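Local coordinates for protein aldo-keto reductase AKR2E4 (Bombyx mori, PDB 3WCZ) that reduces 3-dehydroecdysone with NADPH as a cytosolic aldo-keto reductase of the TIM-barrel fold and may help to regulate molting in the silkworm, at residues Ser158-Asn161 against Ala162-Thr166; Glu190-Val193 against Ala194-Gln197. All coordinates share one frame; numbering follows the deposited sequence.

Contact 1. Residues Ser158-Asn161 against Ala162-Thr166; sequences SNFN and ATQIT. With NAP (NADP nicotinamide-adenine-dinucleotide phosphate), chain B; EDO (1,2-ethanediol), chain F.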
loop_
_atom_site.group_PDB
_atom_site.type_symbol
_atom_site.label_atom_id
_atom_site.label_comp_id
_atom_site.label_asym_id
_atom_site.label_seq_id
_atom_site.Cartn_x
_atom_site.Cartn_y
_atom_site.Cartn_z
ATOM N N SER A 158 -1.197 -4.874 7.543
ATOM C CA SER A 158 -1.259 -3.443 7.302
ATOM C C SER A 158 -1.749 -2.783 8.587
ATOM O O SER A 158 -2.572 -3.361 9.324
ATOM C CB SER A 158 -2.220 -3.192 6.142
ATOM O OG SER A 158 -2.288 -1.828 5.762
ATOM N N ASN A 159 -1.263 -1.583 8.859
ATOM C CA ASN A 159 -1.687 -0.823 10.027
ATOM C C ASN A 159 -1.391 -1.548 11.337
ATOM O O ASN A 159 -2.096 -1.362 12.330
ATOM C CB ASN A 159 -3.166 -0.447 9.941
ATOM C CG ASN A 159 -3.468 0.393 8.742
ATOM O OD1 ASN A 159 -4.132 -0.029 7.768
ATOM N ND2 ASN A 159 -3.005 1.601 8.790
ATOM N N PHE A 160 -0.303 -2.310 11.370
ATOM C CA PHE A 160 0.159 -2.904 12.621
ATOM C C PHE A 160 1.238 -2.033 13.258
ATOM O O PHE A 160 2.188 -1.610 12.588
ATOM C CB PHE A 160 0.732 -4.320 12.435
ATOM C CG PHE A 160 -0.312 -5.415 12.386
ATOM C CD1 PHE A 160 -1.426 -5.312 11.569
ATOM C CD2 PHE A 160 -0.146 -6.585 13.122
ATOM C CE1 PHE A 160 -2.356 -6.329 11.518
ATOM C CE2 PHE A 160 -1.099 -7.601 13.081
ATOM C CZ PHE A 160 -2.176 -7.484 12.276
ATOM N N ASN A 161 1.148 -1.794 14.562
ATOM C CA ASN A 161 2.171 -1.024 15.247
ATOM C C ASN A 161 3.309 -1.916 15.727
ATOM O O ASN A 161 3.317 -3.128 15.502
ATOM C CB ASN A 161 1.538 -0.187 16.371
ATOM C CG ASN A 161 0.995 -1.017 17.513
ATOM O OD1 ASN A 161 1.491 -2.094 17.824
ATOM N ND2 ASN A 161 -0.047 -0.501 18.156
ATOM N N ALA A 162 4.293 -1.320 16.380
ATOM C CA ALA A 162 5.494 -2.077 16.689
ATOM C C ALA A 162 5.230 -3.227 17.651
ATOM O O ALA A 162 5.783 -4.315 17.485
ATOM C CB ALA A 162 6.588 -1.153 17.244
ATOM N N THR A 163 4.404 -2.980 18.659
ATOM C CA THR A 163 4.068 -4.017 19.634
ATOM C C THR A 163 3.331 -5.170 18.966
ATOM O O THR A 163 3.544 -6.351 19.285
ATOM C CB THR A 163 3.230 -3.406 20.785
ATOM O OG1 THR A 163 4.078 -2.533 21.549
ATOM C CG2 THR A 163 2.659 -4.492 21.683
ATOM N N GLN A 164 2.437 -4.841 18.046
ATOM C CA GLN A 164 1.680 -5.856 17.325
ATOM C C GLN A 164 2.572 -6.654 16.384
ATOM O O GLN A 164 2.421 -7.869 16.256
ATOM C CB GLN A 164 0.535 -5.202 16.549
ATOM C CG GLN A 164 -0.493 -4.605 17.470
ATOM C CD GLN A 164 -1.499 -3.706 16.768
ATOM O OE1 GLN A 164 -1.215 -3.076 15.740
ATOM N NE2 GLN A 164 -2.690 -3.646 17.321
ATOM N N ILE A 165 3.506 -5.988 15.729
ATOM C CA ILE A 165 4.464 -6.677 14.882
ATOM C C ILE A 165 5.306 -7.654 15.719
ATOM O O ILE A 165 5.460 -8.824 15.333
ATOM C CB ILE A 165 5.367 -5.683 14.136
ATOM C CG1 ILE A 165 4.604 -4.992 13.014
ATOM C CG2 ILE A 165 6.599 -6.384 13.587
ATOM C CD1 ILE A 165 4.175 -5.895 11.884
ATOM N N THR A 166 5.821 -7.186 16.847
ATOM C CA THR A 166 6.627 -8.063 17.705
ATOM C C THR A 166 5.803 -9.280 18.165
ATOM O O THR A 166 6.299 -10.425 18.131
ATOM C CB THR A 166 7.155 -7.263 18.909
ATOM O OG1 THR A 166 8.064 -6.278 18.424
ATOM C CG2 THR A 166 7.851 -8.142 19.941
HETATM P PA NAP B . -1.941 9.327 -2.517
HETATM O O1A NAP B . -1.330 8.425 -3.507
HETATM O O2A NAP B . -1.316 9.664 -1.253
HETATM O O5B NAP B . -2.473 10.653 -3.143
HETATM C C5B NAP B . -3.261 10.648 -4.295
HETATM C C4B NAP B . -3.601 12.034 -4.821
HETATM O O4B NAP B . -2.418 12.639 -5.377
HETATM C C3B NAP B . -4.657 12.106 -5.856
HETATM O O3B NAP B . -5.405 13.271 -5.603
HETATM C C2B NAP B . -3.900 12.195 -7.093
HETATM O O2B NAP B . -4.599 12.799 -8.163
HETATM C C1B NAP B . -2.693 13.008 -6.707
HETATM N N9A NAP B . -1.474 12.765 -7.450
HETATM C C8A NAP B . -1.015 11.556 -7.834
HETATM N N7A NAP B . 0.177 11.649 -8.388
HETATM C C5A NAP B . 0.527 12.974 -8.384
HETATM C C6A NAP B . 1.652 13.675 -8.829
HETATM N N6A NAP B . 2.746 13.082 -9.467
HETATM N N1A NAP B . 1.641 15.007 -8.648
HETATM C C2A NAP B . 0.615 15.617 -8.055
HETATM N N3A NAP B . -0.476 14.976 -7.603
HETATM C C4A NAP B . -0.510 13.644 -7.760
HETATM O O3 NAP B . -3.394 8.684 -2.194
HETATM P PN NAP B . -4.051 7.615 -1.214
HETATM O O1N NAP B . -5.159 7.016 -1.999
HETATM O O2N NAP B . -4.355 8.299 0.072
HETATM O O5D NAP B . -2.939 6.524 -0.897
HETATM C C5D NAP B . -2.393 5.745 -1.907
HETATM C C4D NAP B . -2.812 4.269 -1.907
HETATM O O4D NAP B . -2.369 3.608 -0.736
HETATM C C3D NAP B . -4.288 4.034 -1.901
HETATM O O3D NAP B . -4.897 4.342 -3.139
HETATM C C2D NAP B . -4.361 2.648 -1.494
HETATM O O2D NAP B . -3.985 1.798 -2.540
HETATM C C1D NAP B . -3.343 2.622 -0.375
HETATM N N1N NAP B . -3.797 2.895 0.994
HETATM C C2N NAP B . -3.870 1.896 1.893
HETATM C C3N NAP B . -4.278 2.156 3.177
HETATM C C7N NAP B . -4.284 1.011 4.118
HETATM O O7N NAP B . -3.585 -0.015 3.937
HETATM N N7N NAP B . -4.973 1.187 5.264
HETATM C C4N NAP B . -4.696 3.443 3.564
HETATM C C5N NAP B . -4.601 4.483 2.630
HETATM C C6N NAP B . -4.145 4.158 1.358
HETATM P P2B NAP B . -4.786 12.084 -9.584
HETATM O O1X NAP B . -5.668 13.078 -10.365
HETATM O O2X NAP B . -3.465 11.966 -10.210
HETATM O O3X NAP B . -5.471 10.764 -9.334
HETATM C C1 EDO F . 1.171 2.058 12.502
HETATM O O1 EDO F . 1.245 3.490 12.411
HETATM C C2 EDO F . -0.257 1.633 12.657
HETATM O O2 EDO F . -1.081 2.209 11.632
#
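The side-chain amides of N161 and Q164 are stacked with their planes 26° apart, and the two residues form a capping box at the start of helix 162-170. Beside them the F160 ring meets Q164 obliquely, CD2 lying 3.8 Å from Q164 CB, while the backbone O of S158 sits in the plane of the ring at its edge; Y136 packs edge-to-face with the same ring. The box is reciprocal. Q164 N donates to N161 OD1 at 2.9 Å, almost straight at the oxygen with a C=O...N angle of 168°, and N161 N in turn donates to Q164 OE1, coming in tilted from the plane of that carbonyl. With CG of N161 held between its backbone N and carbonyl carbon (chi1 68°), OD1 turns over the first turn of the helix, whose first N-H groups have no helical carbonyl four residues back. A leucine in place of this glutamine would probably leave N161 N without its acceptor and the N161 amide without its flat stacking partner. The outer amide nitrogens are also held: N161 ND2 by P307 O, Q164 NE2 by N305 O, both near the C-terminus. Next to the cap, I165 CD1 packs 3.8 Å from F160 CB. The loop leads back to the cofactor at the end of barrel strand 152-158, where N159 OD1 accepts from NADP N7N at 2.9 Å while N159 ND2 is hydrogen-bonded to Y206 OH. S158 OG lies 2.9 Å from NADP O7N and also within reach of Q180 O, two acceptors for one proton.

Contact 2. Residues Glu190-Val193 against Ala194-Gln197; sequences EPLV and AHCQ
V193 and Q197 lie side by side on helix 190-198, one turn apart, their side chains pointing the same way. The helix is the crossover of the beta-alpha-beta unit formed with strands 178-182 and 202-206 of the TIM barrel. V193 CG1 touches the flat end of Q197, 3.7 Å from its CD, and the extended chain of the glutamine (chi2 177°) carries the amide alongside the valine methyl; nearer the backbone, Q197 CG approaches V193 O to 3.3 Å. On another flank L192 reaches forward to C196: its CG stands opposite the backbone N across the CA-CB bond (chi1 -179°), and chi2 then turns CD1 to 4.0 Å from C196 SG. The same methyl lies obliquely to the H195 ring, at 4.5 Å from CD2. Behind these side chains run the four i to i+4 backbone bonds that set their spacing. A194 N bonds to E190 O at 3.0 Å, H195 N to P191 O, C196 N to L192 O and Q197 N to V193 O. P191, with no N-H of its own, sits in the first turn, where its carbonyl still serves as acceptor. Farther out, the buried V193 rests on L254 and R252, and Q197 NE2 donates to R252 O, which helps to hold the amide in place alongside the valine. L192 also touches I181 and C196 touches N179, so this flank packs against the inner strand 178-182. At the opening of the helix E190 OE2 is hydrogen-bonded to T188 OG1.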
loop_
_atom_site.group_PDB
_atom_site.type_symbol
_atom_site.label_atom_id
_atom_site.label_comp_id
_atom_site.label_asym_id
_atom_site.label_seq_id
_atom_site.Cartn_x
_atom_site.Cartn_y
_atom_site.Cartn_z
ATOM N N GLU A 190 9.387 6.818 11.598
ATOM C CA GLU A 190 10.759 6.352 11.545
ATOM C C GLU A 190 11.028 5.145 12.450
ATOM O O GLU A 190 11.620 4.163 12.011
ATOM C CB GLU A 190 11.737 7.511 11.759
ATOM C CG GLU A 190 11.684 8.486 10.553
ATOM C CD GLU A 190 12.167 9.903 10.864
ATOM O OE1 GLU A 190 13.312 10.018 11.274
ATOM O OE2 GLU A 190 11.408 10.897 10.722
ATOM N N PRO A 191 10.596 5.191 13.713
ATOM C CA PRO A 191 10.862 4.025 14.556
ATOM C C PRO A 191 10.154 2.757 14.072
ATOM O O PRO A 191 10.756 1.700 14.113
ATOM C CB PRO A 191 10.387 4.482 15.941
ATOM C CG PRO A 191 10.552 5.990 15.902
ATOM C CD PRO A 191 10.180 6.355 14.508
ATOM N N LEU A 192 8.915 2.857 13.603
ATOM C CA LEU A 192 8.209 1.654 13.182
ATOM C C LEU A 192 8.832 1.082 11.923
ATOM O O LEU A 192 8.970 -0.130 11.803
ATOM C CB LEU A 192 6.717 1.936 12.962
ATOM C CG LEU A 192 5.876 0.716 12.536
ATOM C CD1 LEU A 192 6.045 -0.466 13.473
ATOM C CD2 LEU A 192 4.402 1.086 12.416
ATOM N N VAL A 193 9.209 1.937 10.985
ATOM C CA VAL A 193 9.900 1.456 9.792
ATOM C C VAL A 193 11.192 0.731 10.168
ATOM O O VAL A 193 11.470 -0.376 9.693
ATOM C CB VAL A 193 10.162 2.590 8.799
ATOM C CG1 VAL A 193 11.129 2.161 7.736
ATOM C CG2 VAL A 193 8.866 3.047 8.188
ATOM N N ALA A 194 11.981 1.345 11.034
ATOM C CA ALA A 194 13.233 0.726 11.468
ATOM C C ALA A 194 12.972 -0.622 12.144
ATOM O O ALA A 194 13.690 -1.597 11.923
ATOM C CB ALA A 194 13.998 1.656 12.393
ATOM N N HIS A 195 11.946 -0.686 12.988
ATOM C CA HIS A 195 11.603 -1.930 13.674
ATOM C C HIS A 195 11.277 -3.018 12.660
ATOM O O HIS A 195 11.789 -4.140 12.726
ATOM C CB HIS A 195 10.419 -1.628 14.587
ATOM C CG HIS A 195 9.957 -2.780 15.416
ATOM N ND1 HIS A 195 10.724 -3.339 16.418
ATOM C CD2 HIS A 195 8.783 -3.440 15.425
ATOM C CE1 HIS A 195 10.033 -4.307 16.996
ATOM N NE2 HIS A 195 8.853 -4.383 16.413
ATOM N N CYS A 196 10.395 -2.712 11.723
ATOM C CA CYS A 196 10.019 -3.709 10.732
ATOM C C CYS A 196 11.224 -4.161 9.924
ATOM O O CYS A 196 11.440 -5.361 9.728
ATOM C CB CYS A 196 8.923 -3.173 9.815
ATOM S SG CYS A 196 7.323 -2.953 10.655
ATOM N N GLN A 197 12.013 -3.213 9.448
ATOM C CA GLN A 197 13.162 -3.564 8.626
ATOM C C GLN A 197 14.153 -4.411 9.398
ATOM O O GLN A 197 14.725 -5.365 8.831
ATOM C CB GLN A 197 13.796 -2.305 8.062
ATOM C CG GLN A 197 12.899 -1.646 7.005
ATOM C CD GLN A 197 13.459 -0.353 6.459
ATOM O OE1 GLN A 197 14.309 0.290 7.082
ATOM N NE2 GLN A 197 12.956 0.050 5.286
#

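Contact 1 spans the loop and first turn of helix 162-170, contact 2 the helix 190-198 beside it, with centres 10 Å apart. They meet through H195, whose NE2 is 2.9 Å from T166 OG1 and 3.3 Å from A162 O, both weak hydrogen bonds, and through L192, whose CD1 is 3.5 Å from A162 N and whose CD2 is 3.5 Å from F160 O. Contact 1 touches the cofactor directly through its loop, and the N159 side chain is about 8 Å from that of Y58, the probable proton donor. Contact 2 stands a shell farther out, the L192 side chain about 12 Å from NADP. It also lies near an ethanediol, probably from the crystallisation liquor, to which N159 ND2 makes a weak hydrogen bond.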